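Local coordinates for fucose-specific lectin (Aleuria aurantia, PDB 6GKE), which binds L-fucose specifically, preferring the alpha-1,6-linked core fucose of glycoproteins, and might play a role in differentiation of the fungal fruiting body, at residues R179-A184 with I225-Q230; A267-S270 with I276-F279. The protein carries 1 engineered substitution. All coordinates share one frame; numbering follows the deposited sequence.

Both contacts belong to one six-bladed beta-propeller, and their centres lie about 13 Å apart. Interaction 1 spans the boundary between two successive blades, whereas interaction 2 is the hairpin of the next blade along the chain. Tyr228, from the 225-230 strand, connects them: its OH lies 3.7 Å from CG2 of Ile276, its CE1 4.0 Å from CG2 of Val278, and its CD2 4.1 Å from CB of Ala268. Fucose is bound between adjacent blades. Arg179 and Ile225 of interaction 1 border one sugar; Arg226 holds the next, whose pocket also includes Ile276 of interaction 2, with that side chain about 4 Å from the fucose at nearest atoms.

Interaction 1: R179-A184 with I225-Q230; sequences RIYYQA and IRVYWQ. With FUC (alpha-L-fucopyranose), chain F; FUC (alpha-L-fucopyranose), chain G.
Tyr181 sets one face of its ring against Val227 and brings its hydroxyl up to Ile225, joining two neighbouring blades of a six-bladed beta-propeller. Each strand is the second of its four-stranded blade. The segment axes approach to 9.3 Å at 21° from parallel, too far apart for backbone pairing, and no hydrogen bond spans the segments; side chains bridge the interval. Beyond its CB, Tyr181 has CG anti to the carbonyl carbon (chi1 -59°), which directs the ring back along its own strand towards Arg179. CG is the first ring atom to meet Val227, close to both methyls. One face of the ring then lies against Val227 CG2, which stands 3.6 Å from the centroid of the Tyr181 ring and 8° off the normal, a well-centred CH-pi contact. At the tip, OH of Tyr181 comes within 3.6 Å of CG2 of Ile225, but its polar partner is OE2 of Glu191. The other oxygen of Glu191 is hydrogen-bonded to the fucose of chain F, an arrangement consistent with Tyr181 positioning this sugar-binding carboxylate from the second shell. Ile225 also turns CD1 to the site, 4.4 Å from CG of Arg179 and 3.9 Å from O4 of the same fucose. Arg179, bent at chi2, presents two donors to that sugar: NE lies 2.9 Å from O4 of the chain F fucose, and NH2 lies 2.8 Å from its ring oxygen O5. Asp195 pairs with NH2 as well, and Trp245 and Gly203 complete the polar grip on the sugar. The CB of Arg226 points away from strand 179-183, and its guanidinium repeats the two-donor pattern on the chain G fucose. Its NH1 bonds to the backbone O of Ile225 at 3.0 Å, with that oxygen in the guanidinium plane while NH1 stands above the carbonyl plane.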
loop_
_atom_site.group_PDB
_atom_site.type_symbol
_atom_site.label_atom_id
_atom_site.label_comp_id
_atom_site.label_asym_id
_atom_site.label_seq_id
_atom_site.Cartn_x
_atom_site.Cartn_y
_atom_site.Cartn_z
ATOM N N ARG A 179 18.419 -10.804 24.938
ATOM C CA ARG A 179 18.439 -9.355 24.849
ATOM C C ARG A 179 17.232 -8.904 24.025
ATOM O O ARG A 179 17.015 -9.383 22.907
ATOM C CB ARG A 179 19.738 -8.843 24.223
ATOM C CG ARG A 179 20.994 -9.154 25.029
ATOM C CD ARG A 179 21.041 -8.449 26.378
ATOM N NE ARG A 179 22.279 -8.697 27.108
ATOM C CZ ARG A 179 22.492 -9.717 27.940
ATOM N NH1 ARG A 179 21.565 -10.643 28.141
ATOM N NH2 ARG A 179 23.648 -9.803 28.579
ATOM N N ILE A 180 16.460 -7.985 24.610
ATOM C CA ILE A 180 15.225 -7.468 24.027
ATOM C C ILE A 180 15.388 -5.960 23.848
ATOM O O ILE A 180 15.805 -5.273 24.780
ATOM C CB ILE A 180 14.008 -7.775 24.923
ATOM C CG1 ILE A 180 13.975 -9.235 25.393
ATOM C CG2 ILE A 180 12.725 -7.344 24.225
ATOM C CD1 ILE A 180 13.938 -10.273 24.291
ATOM N N TYR A 181 15.058 -5.473 22.650
ATOM C CA TYR A 181 15.211 -4.072 22.271
ATOM C C TYR A 181 13.834 -3.513 21.934
ATOM O O TYR A 181 13.041 -4.154 21.259
ATOM C CB TYR A 181 16.179 -3.933 21.090
ATOM C CG TYR A 181 17.530 -4.488 21.434
ATOM C CD1 TYR A 181 18.468 -3.721 22.101
ATOM C CD2 TYR A 181 17.827 -5.820 21.205
ATOM C CE1 TYR A 181 19.679 -4.254 22.509
ATOM C CE2 TYR A 181 19.033 -6.370 21.603
ATOM C CZ TYR A 181 19.960 -5.587 22.267
ATOM O OH TYR A 181 21.136 -6.146 22.690
ATOM N N TYR A 182 13.558 -2.305 22.416
ATOM C CA TYR A 182 12.251 -1.684 22.223
ATOM C C TYR A 182 12.430 -0.171 22.309
ATOM O O TYR A 182 13.478 0.292 22.733
ATOM C CB TYR A 182 11.266 -2.193 23.278
ATOM C CG TYR A 182 11.671 -1.844 24.688
ATOM C CD1 TYR A 182 12.566 -2.628 25.397
ATOM C CD2 TYR A 182 11.205 -0.690 25.293
ATOM C CE1 TYR A 182 12.974 -2.285 26.674
ATOM C CE2 TYR A 182 11.594 -0.337 26.574
ATOM C CZ TYR A 182 12.487 -1.134 27.267
ATOM O OH TYR A 182 12.874 -0.768 28.524
ATOM N N GLN A 183 11.400 0.586 21.929
ATOM C CA GLN A 183 11.482 2.033 21.978
ATOM C C GLN A 183 10.638 2.530 23.152
ATOM O O GLN A 183 9.429 2.316 23.202
ATOM C CB GLN A 183 11.034 2.643 20.653
ATOM C CG GLN A 183 11.257 4.149 20.589
ATOM C CD GLN A 183 11.032 4.696 19.202
ATOM O OE1 GLN A 183 10.117 4.277 18.496
ATOM N NE2 GLN A 183 11.851 5.655 18.806
ATOM N N ALA A 184 11.314 3.181 24.105
ATOM C CA ALA A 184 10.681 3.681 25.314
ATOM C C ALA A 184 9.993 5.014 25.023
ATOM O O ALA A 184 10.150 5.590 23.948
ATOM C CB ALA A 184 11.711 3.819 26.404
ATOM N N ILE A 225 26.438 -8.497 18.695
ATOM C CA ILE A 225 25.019 -8.151 18.612
ATOM C C ILE A 225 24.884 -7.046 17.569
ATOM O O ILE A 225 25.723 -6.149 17.518
ATOM C CB ILE A 225 24.424 -7.691 19.962
ATOM C CG1 ILE A 225 24.824 -8.617 21.111
ATOM C CG2 ILE A 225 22.912 -7.550 19.848
ATOM C CD1 ILE A 225 24.479 -8.082 22.483
ATOM N N ARG A 226 23.829 -7.111 16.756
ATOM C CA ARG A 226 23.484 -6.010 15.872
ATOM C C ARG A 226 22.007 -5.680 16.079
ATOM O O ARG A 226 21.162 -6.576 16.055
ATOM C CB ARG A 226 23.740 -6.347 14.400
ATOM C CG ARG A 226 25.168 -6.770 14.079
ATOM C CD ARG A 226 26.190 -5.660 14.265
ATOM N NE ARG A 226 27.536 -6.074 13.878
ATOM C CZ ARG A 226 28.437 -6.611 14.698
ATOM N NH1 ARG A 226 28.184 -6.755 15.988
ATOM N NH2 ARG A 226 29.602 -7.005 14.213
ATOM N N VAL A 227 21.725 -4.393 16.291
ATOM C CA VAL A 227 20.371 -3.895 16.452
ATOM C C VAL A 227 20.097 -2.966 15.269
ATOM O O VAL A 227 20.886 -2.057 15.000
ATOM C CB VAL A 227 20.192 -3.166 17.796
ATOM C CG1 VAL A 227 18.773 -2.668 17.985
ATOM C CG2 VAL A 227 20.606 -4.046 18.964
ATOM N N TYR A 228 18.982 -3.218 14.577
ATOM C CA TYR A 228 18.570 -2.470 13.398
ATOM C C TYR A 228 17.304 -1.684 13.713
ATOM O O TYR A 228 16.410 -2.185 14.392
ATOM C CB TYR A 228 18.298 -3.403 12.214
ATOM C CG TYR A 228 19.533 -4.154 11.815
ATOM C CD1 TYR A 228 20.534 -3.522 11.098
ATOM C CD2 TYR A 228 19.750 -5.452 12.238
ATOM C CE1 TYR A 228 21.724 -4.166 10.803
ATOM C CE2 TYR A 228 20.932 -6.111 11.948
ATOM C CZ TYR A 228 21.929 -5.465 11.238
ATOM O OH TYR A 228 23.116 -6.103 11.002
ATOM N N TRP A 229 17.209 -0.474 13.168
ATOM C CA TRP A 229 15.940 0.229 13.209
ATOM C C TRP A 229 15.775 1.086 11.962
ATOM O O TRP A 229 16.736 1.561 11.368
ATOM C CB TRP A 229 15.758 1.056 14.486
ATOM C CG TRP A 229 16.770 2.126 14.746
ATOM C CD1 TRP A 229 16.723 3.439 14.383
ATOM C CD2 TRP A 229 17.961 1.969 15.530
ATOM N NE1 TRP A 229 17.816 4.102 14.872
ATOM C CE2 TRP A 229 18.592 3.227 15.582
ATOM C CE3 TRP A 229 18.556 0.882 16.177
ATOM C CZ2 TRP A 229 19.782 3.426 16.280
ATOM C CZ3 TRP A 229 19.732 1.079 16.863
ATOM C CH2 TRP A 229 20.338 2.336 16.910
ATOM N N GLN A 230 14.509 1.280 11.584
ATOM C CA GLN A 230 14.196 2.041 10.397
ATOM C C GLN A 230 12.770 2.568 10.503
ATOM O O GLN A 230 11.832 1.807 10.773
ATOM C CB GLN A 230 14.329 1.164 9.152
ATOM C CG GLN A 230 14.157 1.906 7.835
ATOM C CD GLN A 230 14.197 0.937 6.680
ATOM O OE1 GLN A 230 15.269 0.559 6.207
ATOM N NE2 GLN A 230 13.024 0.493 6.256
HETATM C C1 FUC F . 25.062 -6.414 29.161
HETATM C C2 FUC F . 24.333 -5.237 28.534
HETATM C C3 FUC F . 25.026 -4.816 27.238
HETATM C C4 FUC F . 25.128 -6.020 26.300
HETATM C C5 FUC F . 25.917 -7.115 27.007
HETATM C C6 FUC F . 26.062 -8.372 26.161
HETATM O O1 FUC F . 26.318 -5.934 29.623
HETATM O O2 FUC F . 24.276 -4.154 29.474
HETATM O O3 FUC F . 24.358 -3.702 26.647
HETATM O O4 FUC F . 23.837 -6.547 25.987
HETATM O O5 FUC F . 25.236 -7.477 28.217
HETATM C C1 FUC G . 30.639 -4.841 11.483
HETATM C C2 FUC G . 29.609 -3.746 11.243
HETATM C C3 FUC G . 28.808 -4.042 9.974
HETATM C C4 FUC G . 28.211 -5.453 10.038
HETATM C C5 FUC G . 29.337 -6.444 10.280
HETATM C C6 FUC G . 28.880 -7.893 10.386
HETATM O O1 FUC G . 31.632 -4.781 10.456
HETATM O O2 FUC G . 30.283 -2.489 11.125
HETATM O O3 FUC G . 27.816 -3.033 9.791
HETATM O O4 FUC G . 27.272 -5.596 11.114
HETATM O O5 FUC G . 30.012 -6.125 11.496
#

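Interaction 2: A267-S270 with I276-F279; sequences AANS and ISVF
Ala267 pairs with Phe279 through two backbone bonds, the shorter running from N of Phe279 to O of Ala267 at 2.8 Å. The return bond, from N of Ala267 to O of Phe279, is longer at 3.3 Å. The carbonyl oxygen of Ala267 also lies near the edge of the Phe279 ring. Ala268 and Val278 form a non-hydrogen-bonded pair, and their side chains meet on the opposite face of the sheet, with CB of Ala268 4.2 Å from CG2 of Val278. Asn269 returns to backbone bonding: its N reaches O of Ser277 at 3.0 Å, in the carbonyl plane, and its O receives N of Ser277 at 3.2 Å. The Asn269 side chain adds more. With CG between the backbone N and the carbonyl carbon (chi1 69°), OD1 bends over the partner strand and makes a weak second bond to N of Ser277, 3.3 Å away. The other branch, ND2, lies in the plane of the Phe279 ring and beside its edge, 3.7 Å from CE2 of Phe279, with amide and ring planes 83° apart. Gln23 OE1 accepts from ND2 and is also hydrogen-bonded to OG of Ser277, tying both residues to the first blade. Ser270 closes the series opposite Ile276, where CB of Ser270 is 4.3 Å from CG1 of Ile276. The two segments run 168° apart in direction, and the two faces of their sheet serve different neighbours. Ala267, Asn269 and Phe279 pack on strand 10-15, while Ala268, Ser270 and Ile276 face strand 213-219 of the preceding blade. Such an antiparallel hairpin is characteristic of the first two strands of a propeller blade, here the sixth, which meets the first blade to close the ring and lends Ile276 to a fucose pocket.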
loop_
_atom_site.group_PDB
_atom_site.type_symbol
_atom_site.label_atom_id
_atom_site.label_comp_id
_atom_site.label_asym_id
_atom_site.label_seq_id
_atom_site.Cartn_x
_atom_site.Cartn_y
_atom_site.Cartn_z
ATOM N N ALA A 267 12.713 -6.604 8.823
ATOM C CA ALA A 267 13.021 -7.834 9.535
ATOM C C ALA A 267 14.471 -8.194 9.228
ATOM O O ALA A 267 14.975 -7.832 8.169
ATOM C CB ALA A 267 12.095 -8.955 9.120
ATOM N N ALA A 268 15.126 -8.907 10.142
ATOM C CA ALA A 268 16.503 -9.315 9.919
ATOM C C ALA A 268 16.643 -10.815 10.157
ATOM O O ALA A 268 15.955 -11.391 10.996
ATOM C CB ALA A 268 17.448 -8.543 10.809
ATOM N N ASN A 269 17.584 -11.422 9.434
ATOM C CA ASN A 269 18.030 -12.761 9.746
ATOM C C ASN A 269 19.558 -12.784 9.754
ATOM O O ASN A 269 20.220 -11.840 9.323
ATOM C CB ASN A 269 17.415 -13.814 8.813
ATOM C CG ASN A 269 17.910 -13.742 7.383
ATOM O OD1 ASN A 269 19.011 -13.263 7.124
ATOM N ND2 ASN A 269 17.132 -14.254 6.443
ATOM N N SER A 270 20.096 -13.880 10.281
ATOM C CA SER A 270 21.519 -14.107 10.275
ATOM C C SER A 270 21.781 -15.596 10.482
ATOM O O SER A 270 21.008 -16.298 11.122
ATOM C CB SER A 270 22.256 -13.259 11.302
ATOM O OG SER A 270 21.945 -13.638 12.637
ATOM N N ILE A 276 24.066 -11.761 6.877
ATOM C CA ILE A 276 22.975 -10.937 7.406
ATOM C C ILE A 276 22.113 -10.439 6.249
ATOM O O ILE A 276 22.633 -9.906 5.273
ATOM C CB ILE A 276 23.488 -9.733 8.222
ATOM C CG1 ILE A 276 24.486 -10.143 9.307
ATOM C CG2 ILE A 276 22.310 -8.964 8.804
ATOM C CD1 ILE A 276 25.232 -8.982 9.924
ATOM N N SER A 277 20.794 -10.578 6.408
ATOM C CA SER A 277 19.811 -9.936 5.540
ATOM C C SER A 277 18.927 -9.013 6.378
ATOM O O SER A 277 18.477 -9.422 7.443
ATOM C CB SER A 277 18.940 -10.945 4.841
ATOM O OG SER A 277 19.711 -11.790 3.999
ATOM N N VAL A 278 18.656 -7.808 5.868
ATOM C CA VAL A 278 17.670 -6.921 6.490
ATOM C C VAL A 278 16.657 -6.543 5.409
ATOM O O VAL A 278 16.981 -5.820 4.463
ATOM C CB VAL A 278 18.289 -5.671 7.143
ATOM C CG1 VAL A 278 17.213 -4.860 7.854
ATOM C CG2 VAL A 278 19.406 -6.029 8.107
ATOM N N PHE A 279 15.436 -7.057 5.564
ATOM C CA PHE A 279 14.363 -6.912 4.588
ATOM C C PHE A 279 13.589 -5.615 4.819
ATOM O O PHE A 279 13.427 -5.177 5.959
ATOM C CB PHE A 279 13.408 -8.101 4.679
ATOM C CG PHE A 279 14.084 -9.395 4.331
ATOM C CD1 PHE A 279 14.138 -9.819 3.013
ATOM C CD2 PHE A 279 14.731 -10.151 5.298
ATOM C CE1 PHE A 279 14.792 -10.992 2.675
ATOM C CE2 PHE A 279 15.394 -11.319 4.953
ATOM C CZ PHE A 279 15.429 -11.735 3.643
#